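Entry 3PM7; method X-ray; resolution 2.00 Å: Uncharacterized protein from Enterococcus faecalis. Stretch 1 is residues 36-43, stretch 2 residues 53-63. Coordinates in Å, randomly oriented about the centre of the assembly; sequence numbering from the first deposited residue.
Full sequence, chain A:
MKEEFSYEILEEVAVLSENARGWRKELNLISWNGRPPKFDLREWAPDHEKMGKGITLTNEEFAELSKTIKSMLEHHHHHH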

ATOM      1  N   PRO A  36     -14.249  -4.814 -10.465  1.00 35.67           N
ATOM      2  CA  PRO A  36     -13.095  -5.694 -10.640  1.00 35.22           C
ATOM      3  C   PRO A  36     -12.206  -5.708  -9.396  1.00 32.73           C
ATOM      4  O   PRO A  36     -11.964  -4.655  -8.794  1.00 32.31           O
ATOM      5  CB  PRO A  36     -12.380  -5.079 -11.837  1.00 37.44           C
ATOM      6  CG  PRO A  36     -13.555  -4.602 -12.710  1.00 38.74           C
ATOM      7  CD  PRO A  36     -14.547  -4.048 -11.695  1.00 41.37           C
ATOM      8  N   PRO A  37     -11.746  -6.910  -8.989  1.00 30.04           N
ATOM      9  CA  PRO A  37     -10.953  -7.040  -7.767  1.00 28.58           C
ATOM     10  C   PRO A  37      -9.632  -6.321  -7.859  1.00 28.48           C
ATOM     11  O   PRO A  37      -9.001  -6.297  -8.915  1.00 30.10           O
ATOM     12  CB  PRO A  37     -10.717  -8.564  -7.648  1.00 27.66           C
ATOM     13  CG  PRO A  37     -11.850  -9.190  -8.436  1.00 28.58           C
ATOM     14  CD  PRO A  37     -12.050  -8.222  -9.599  1.00 30.87           C
ATOM     15  N   LYS A  38      -9.204  -5.752  -6.739  1.00 27.30           N
ATOM     16  CA  LYS A  38      -7.935  -5.058  -6.678  1.00 31.14           C
ATOM     17  C   LYS A  38      -7.244  -5.306  -5.336  1.00 29.15           C
ATOM     18  O   LYS A  38      -7.895  -5.498  -4.316  1.00 31.89           O
ATOM     19  CB  LYS A  38      -8.157  -3.560  -6.888  1.00 34.77           C
ATOM     20  CG  LYS A  38      -8.459  -3.177  -8.341  1.00 40.59           C
ATOM     21  CD  LYS A  38      -8.705  -1.675  -8.542  1.00 42.35           C
ATOM     22  CE  LYS A  38      -9.252  -1.403  -9.949  1.00 51.68           C
ATOM     23  NZ  LYS A  38      -9.482   0.061 -10.239  1.00 61.12           N
ATOM     24  N   PHE A  39      -5.920  -5.295  -5.332  1.00 28.91           N
ATOM     25  CA  PHE A  39      -5.193  -5.328  -4.079  1.00 29.62           C
ATOM     26  C   PHE A  39      -5.359  -4.009  -3.340  1.00 34.64           C
ATOM     27  O   PHE A  39      -5.377  -2.947  -3.947  1.00 36.59           O
ATOM     28  CB  PHE A  39      -3.725  -5.650  -4.332  1.00 33.80           C
ATOM     29  CG  PHE A  39      -3.509  -7.064  -4.781  1.00 40.03           C
ATOM     30  CD1 PHE A  39      -3.284  -7.358  -6.118  1.00 44.98           C
ATOM     31  CD2 PHE A  39      -3.569  -8.102  -3.867  1.00 40.78           C
ATOM     32  CE1 PHE A  39      -3.096  -8.668  -6.531  1.00 47.82           C
ATOM     33  CE2 PHE A  39      -3.403  -9.423  -4.272  1.00 44.45           C
ATOM     34  CZ  PHE A  39      -3.153  -9.707  -5.600  1.00 47.00           C
ATOM     35  N   ASP A  40      -5.479  -4.097  -2.020  1.00 33.54           N
ATOM     36  CA  ASP A  40      -5.869  -2.975  -1.184  1.00 31.85           C
ATOM     37  C   ASP A  40      -5.000  -3.028   0.071  1.00 32.05           C
ATOM     38  O   ASP A  40      -4.896  -4.072   0.732  1.00 27.43           O
ATOM     39  CB  ASP A  40      -7.364  -3.083  -0.822  1.00 31.36           C
ATOM     40  CG  ASP A  40      -7.879  -1.867  -0.057  1.00 38.48           C
ATOM     41  OD1 ASP A  40      -8.047  -1.932   1.179  1.00 38.75           O
ATOM     42  OD2 ASP A  40      -8.121  -0.834  -0.690  1.00 43.10           O
ATOM     43  N   LEU A  41      -4.362  -1.909   0.386  1.00 29.75           N
ATOM     44  CA  LEU A  41      -3.415  -1.846   1.506  1.00 31.55           C
ATOM     45  C   LEU A  41      -3.922  -0.776   2.456  1.00 29.33           C
ATOM     46  O   LEU A  41      -3.985   0.390   2.097  1.00 33.44           O
ATOM     47  CB  LEU A  41      -2.036  -1.451   0.983  1.00 33.94           C
ATOM     48  CG  LEU A  41      -0.830  -1.640   1.899  1.00 47.48           C
ATOM     49  CD1 LEU A  41      -0.710  -3.088   2.285  1.00 43.32           C
ATOM     50  CD2 LEU A  41       0.440  -1.169   1.200  1.00 53.47           C
ATOM     51  N   ARG A  42      -4.311  -1.166   3.661  1.00 30.51           N
ATOM     52  CA  ARG A  42      -5.123  -0.275   4.464  1.00 29.42           C
ATOM     53  C   ARG A  42      -5.202  -0.764   5.905  1.00 30.34           C
ATOM     54  O   ARG A  42      -5.007  -1.945   6.175  1.00 35.06           O
ATOM     55  CB  ARG A  42      -6.516  -0.264   3.808  1.00 36.34           C
ATOM     56  CG  ARG A  42      -7.660   0.356   4.565  1.00 38.43           C
ATOM     57  CD  ARG A  42      -8.972   0.166   3.758  1.00 34.46           C
ATOM     58  NE  ARG A  42      -8.747   0.370   2.327  1.00 33.09           N
ATOM     59  CZ  ARG A  42      -8.765   1.554   1.712  1.00 38.81           C
ATOM     60  NH1 ARG A  42      -9.016   2.669   2.400  1.00 37.82           N
ATOM     61  NH2 ARG A  42      -8.539   1.627   0.398  1.00 34.82           N
ATOM     62  N   GLU A  43      -5.519   0.137   6.827  1.00 30.59           N
ATOM     63  CA  GLU A  43      -5.725  -0.220   8.229  1.00 38.24           C
ATOM     64  C   GLU A  43      -7.181  -0.677   8.445  1.00 39.64           C
ATOM     65  O   GLU A  43      -8.107  -0.060   7.927  1.00 35.82           O
ATOM     66  CB  GLU A  43      -5.414   0.988   9.120  1.00 46.28           C
ATOM     67  CG  GLU A  43      -5.095   0.640  10.589  1.00 55.74           C
ATOM     68  CD  GLU A  43      -3.680   0.128  10.792  1.00 60.14           C
ATOM     69  OE1 GLU A  43      -2.816   0.401   9.936  1.00 63.75           O
ATOM     70  OE2 GLU A  43      -3.429  -0.557  11.808  1.00 65.49           O
ATOM     71  N   LYS A  53      -7.570   4.611   6.620  1.00 55.08           N
ATOM     72  CA  LYS A  53      -6.959   5.168   5.424  1.00 56.60           C
ATOM     73  C   LYS A  53      -6.036   4.167   4.760  1.00 45.74           C
ATOM     74  O   LYS A  53      -5.352   3.389   5.427  1.00 50.41           O
ATOM     75  CB  LYS A  53      -6.167   6.432   5.779  1.00 65.40           C
ATOM     76  CG  LYS A  53      -5.082   6.214   6.823  1.00 72.25           C
ATOM     77  CD  LYS A  53      -4.216   7.460   7.010  1.00 77.60           C
ATOM     78  CE  LYS A  53      -5.017   8.624   7.588  1.00 83.92           C
ATOM     79  NZ  LYS A  53      -5.414   8.402   9.010  1.00 86.61           N
ATOM     80  N   GLY A  54      -6.023   4.175   3.432  1.00 40.09           N
ATOM     81  CA  GLY A  54      -5.139   3.279   2.719  1.00 40.52           C
ATOM     82  C   GLY A  54      -5.175   3.566   1.244  1.00 37.94           C
ATOM     83  O   GLY A  54      -5.540   4.654   0.842  1.00 42.03           O
ATOM     84  N   ILE A  55      -4.821   2.575   0.435  1.00 33.85           N
ATOM     85  CA  ILE A  55      -4.682   2.805  -0.998  1.00 32.86           C
ATOM     86  C   ILE A  55      -5.033   1.519  -1.757  1.00 35.89           C
ATOM     87  O   ILE A  55      -4.758   0.414  -1.305  1.00 33.57           O
ATOM     88  CB  ILE A  55      -3.233   3.265  -1.315  1.00 47.01           C
ATOM     89  CG1 ILE A  55      -3.100   3.750  -2.751  1.00 50.63           C
ATOM     90  CG2 ILE A  55      -2.223   2.146  -1.037  1.00 45.82           C
ATOM     91  CD1 ILE A  55      -1.787   4.451  -3.009  1.00 53.67           C
ATOM     92  N   THR A  56      -5.656   1.660  -2.911  1.00 34.15           N
ATOM     93  CA  THR A  56      -5.952   0.494  -3.737  1.00 42.19           C
ATOM     94  C   THR A  56      -4.895   0.424  -4.840  1.00 46.16           C
ATOM     95  O   THR A  56      -4.398   1.455  -5.290  1.00 48.99           O
ATOM     96  CB  THR A  56      -7.369   0.598  -4.316  1.00 46.46           C
ATOM     97  OG1 THR A  56      -8.278   0.906  -3.250  1.00 46.48           O
ATOM     98  CG2 THR A  56      -7.803  -0.721  -4.951  1.00 49.29           C
ATOM     99  N   LEU A  57      -4.502  -0.778  -5.240  1.00 37.38           N
ATOM    100  CA  LEU A  57      -3.590  -0.906  -6.373  1.00 39.81           C
ATOM    101  C   LEU A  57      -4.297  -1.564  -7.547  1.00 48.79           C
ATOM    102  O   LEU A  57      -4.752  -2.703  -7.434  1.00 48.89           O
ATOM    103  CB  LEU A  57      -2.363  -1.727  -5.997  1.00 39.87           C
ATOM    104  CG  LEU A  57      -1.502  -1.100  -4.900  1.00 46.57           C
ATOM    105  CD1 LEU A  57      -0.424  -2.062  -4.434  1.00 49.43           C
ATOM    106  CD2 LEU A  57      -0.898   0.202  -5.406  1.00 43.91           C
ATOM    107  N   THR A  58      -4.393  -0.862  -8.670  1.00 52.66           N
ATOM    108  CA  THR A  58      -4.868  -1.513  -9.886  1.00 57.26           C
ATOM    109  C   THR A  58      -3.890  -2.646 -10.136  1.00 59.11           C
ATOM    110  O   THR A  58      -2.831  -2.703  -9.503  1.00 57.88           O
ATOM    111  CB  THR A  58      -4.852  -0.568 -11.078  1.00 58.57           C
ATOM    112  OG1 THR A  58      -3.493  -0.233 -11.389  1.00 60.70           O
ATOM    113  CG2 THR A  58      -5.624   0.700 -10.760  1.00 58.08           C
ATOM    114  N   ASN A  59      -4.224  -3.558 -11.037  1.00 58.44           N
ATOM    115  CA  ASN A  59      -3.359  -4.717 -11.247  1.00 61.79           C
ATOM    116  C   ASN A  59      -2.045  -4.346 -11.940  1.00 58.66           C
ATOM    117  O   ASN A  59      -1.034  -5.045 -11.796  1.00 51.85           O
ATOM    118  CB  ASN A  59      -4.102  -5.817 -12.006  1.00 67.72           C
ATOM    119  CG  ASN A  59      -5.314  -6.313 -11.247  1.00 70.50           C
ATOM    120  OD1 ASN A  59      -5.215  -7.211 -10.410  1.00 69.43           O
ATOM    121  ND2 ASN A  59      -6.467  -5.712 -11.522  1.00 71.08           N
ATOM    122  N   GLU A  60      -2.069  -3.235 -12.675  1.00 59.13           N
ATOM    123  CA  GLU A  60      -0.876  -2.730 -13.339  1.00 64.49           C
ATOM    124  C   GLU A  60       0.103  -2.151 -12.310  1.00 62.54           C
ATOM    125  O   GLU A  60       1.315  -2.343 -12.419  1.00 62.24           O
ATOM    126  CB  GLU A  60      -1.240  -1.693 -14.416  1.00 73.12           C
ATOM    127  CG  GLU A  60      -1.464  -0.263 -13.907  1.00 77.34           C
ATOM    128  CD  GLU A  60      -2.927   0.185 -13.919  1.00 79.84           C
ATOM    129  OE1 GLU A  60      -3.797  -0.558 -14.452  1.00 83.69           O
ATOM    130  OE2 GLU A  60      -3.202   1.290 -13.386  1.00 74.45           O
ATOM    131  N   GLU A  61      -0.431  -1.457 -11.308  1.00 56.30           N
ATOM    132  CA  GLU A  61       0.377  -0.919 -10.221  1.00 53.71           C
ATOM    133  C   GLU A  61       0.932  -2.029  -9.337  1.00 51.92           C
ATOM    134  O   GLU A  61       2.077  -1.961  -8.882  1.00 47.86           O
ATOM    135  CB  GLU A  61      -0.442   0.061  -9.385  1.00 44.38           C
ATOM    136  CG  GLU A  61      -1.005   1.187 -10.212  1.00 45.96           C
ATOM    137  CD  GLU A  61      -1.957   2.063  -9.424  1.00 49.17           C
ATOM    138  OE1 GLU A  61      -2.651   1.531  -8.525  1.00 44.43           O
ATOM    139  OE2 GLU A  61      -2.005   3.282  -9.700  1.00 52.30           O
ATOM    140  N   PHE A  62       0.126  -3.055  -9.093  1.00 47.79           N
ATOM    141  CA  PHE A  62       0.578  -4.124  -8.219  1.00 49.27           C
ATOM    142  C   PHE A  62       1.675  -4.959  -8.865  1.00 52.01           C
ATOM    143  O   PHE A  62       2.516  -5.528  -8.171  1.00 48.27           O
ATOM    144  CB  PHE A  62      -0.569  -5.045  -7.768  1.00 50.25           C
ATOM    145  CG  PHE A  62      -0.145  -6.003  -6.708  1.00 47.98           C
ATOM    146  CD1 PHE A  62       0.184  -7.316  -7.028  1.00 47.66           C
ATOM    147  CD2 PHE A  62       0.010  -5.571  -5.397  1.00 43.37           C
ATOM    148  CE1 PHE A  62       0.615  -8.194  -6.047  1.00 45.37           C
ATOM    149  CE2 PHE A  62       0.446  -6.441  -4.403  1.00 43.82           C
ATOM    150  CZ  PHE A  62       0.754  -7.758  -4.729  1.00 44.88           C
ATOM    151  N   ALA A  63       1.651  -5.058 -10.191  1.00 54.93           N
ATOM    152  CA  ALA A  63       2.685  -5.809 -10.886  1.00 55.01           C
ATOM    153  C   ALA A  63       3.982  -5.016 -10.826  1.00 56.54           C
ATOM    154  O   ALA A  63       5.040  -5.580 -10.571  1.00 61.25           O
ATOM    155  CB  ALA A  63       2.287  -6.094 -12.327  1.00 53.12           C
TER
HETATM  156  O   HOH W   1      -6.676  -8.603  -9.048  1.00 50.14           O
HETATM  157  O   HOH W   2      -9.012  -4.673 -11.330  1.00 50.74           O

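Two antiparallel strands, one ending at Leu-57 and the other running through Phe-39 to Arg-42, lie side by side with axes 4.7 Å apart at closest approach and N-to-C directions at 164°; the two stretches together bury 712 Å². Phe-39, Lys-38 and Thr-56 have the largest areas covered by the opposing stretch.

Phe-39 leads, with 113 Å² covered. Its backbone pairs with Leu-57: Leu-57 N donates to Phe-39 O at 2.7 Å, and the N-H...O angle of 179° makes the bond essentially linear. Phe-39 O also receives a CA-H...O contact from Thr-56 CA at 3.5 Å. The side chain, with chi1 in the m well, leaves the sheet on the face shared by Leu-57, Leu-41 and Ile-55. There its ring meets that of Phe-62, which comes from the helix following the second strand. The rings stack face to face, centroids 4.0 Å apart and planes inclined by 23°, and Phe-39 CD1 approaches Phe-62 CG to 3.5 Å. The stack thus ties the first strand to the helix, while the backbone bonds tie it to its partner strand. Further along this face, Leu-41 CB and Ile-55 CG2 pack at 4.1 Å, in a pair held by two backbone bonds: Leu-41 N to Ile-55 O and Ile-55 N to Leu-41 O, both 2.9 Å.

Thr-56, with 61 Å² covered, stands on the other face, across from Asp-40 in a non-hydrogen-bonded pair whose CA atoms are 4.3 Å apart. With no backbone bond directly between the two residues, their side chains make the link: Thr-56 OG1 donates to Asp-40 OD2 at 3.1 Å. That carboxylate is also gripped by Arg-42, two residues along the same strand, with Arg-42 NE to Asp-40 OD1 and Arg-42 NH2 to Asp-40 OD2 both at 2.7 Å. This two-pronged salt bridge leaves OD2 accepting from both arginine and threonine. Thr-56 OG1 lies at the edge of the guanidinium, while Gly-54 CA and Ile-55 N lie over one of its faces. At Gly-54 the strands come closest in register, 4.0 Å between Gly-54 CA and Arg-42 CA, and an ideal CB on Gly-54 would clash with Leu-41 O at 2.3 Å and Arg-42 CB at 2.5 Å.

Lys-38, with 71 Å² covered, is extended, its chi2 to chi4 all t. Lys-38 CB rests 3.5 Å from Thr-56 CG2 and 3.6 Å from Leu-57 O, and Lys-38 NZ reaches to within 3.9 Å of Thr-58 CG2, so its contacts here are by packing. Thr-58 is the N-cap of the helix: Thr-58 OG1 accepts from Glu-61 N at 3.3 Å, though the place of Thr-58 OG1 is less sure in the model, while Thr-58 N donates to Glu-61 OE1 at 3.0 Å. Beyond Lys-38, water takes over. One molecule donates to Pro-37 O at 3.3 Å and to Asn-59 OD1 at 2.4 Å; a second donates to Pro-37 O at 2.9 Å and accepts a weak bond from Asn-59 ND2 at 2.8 Å.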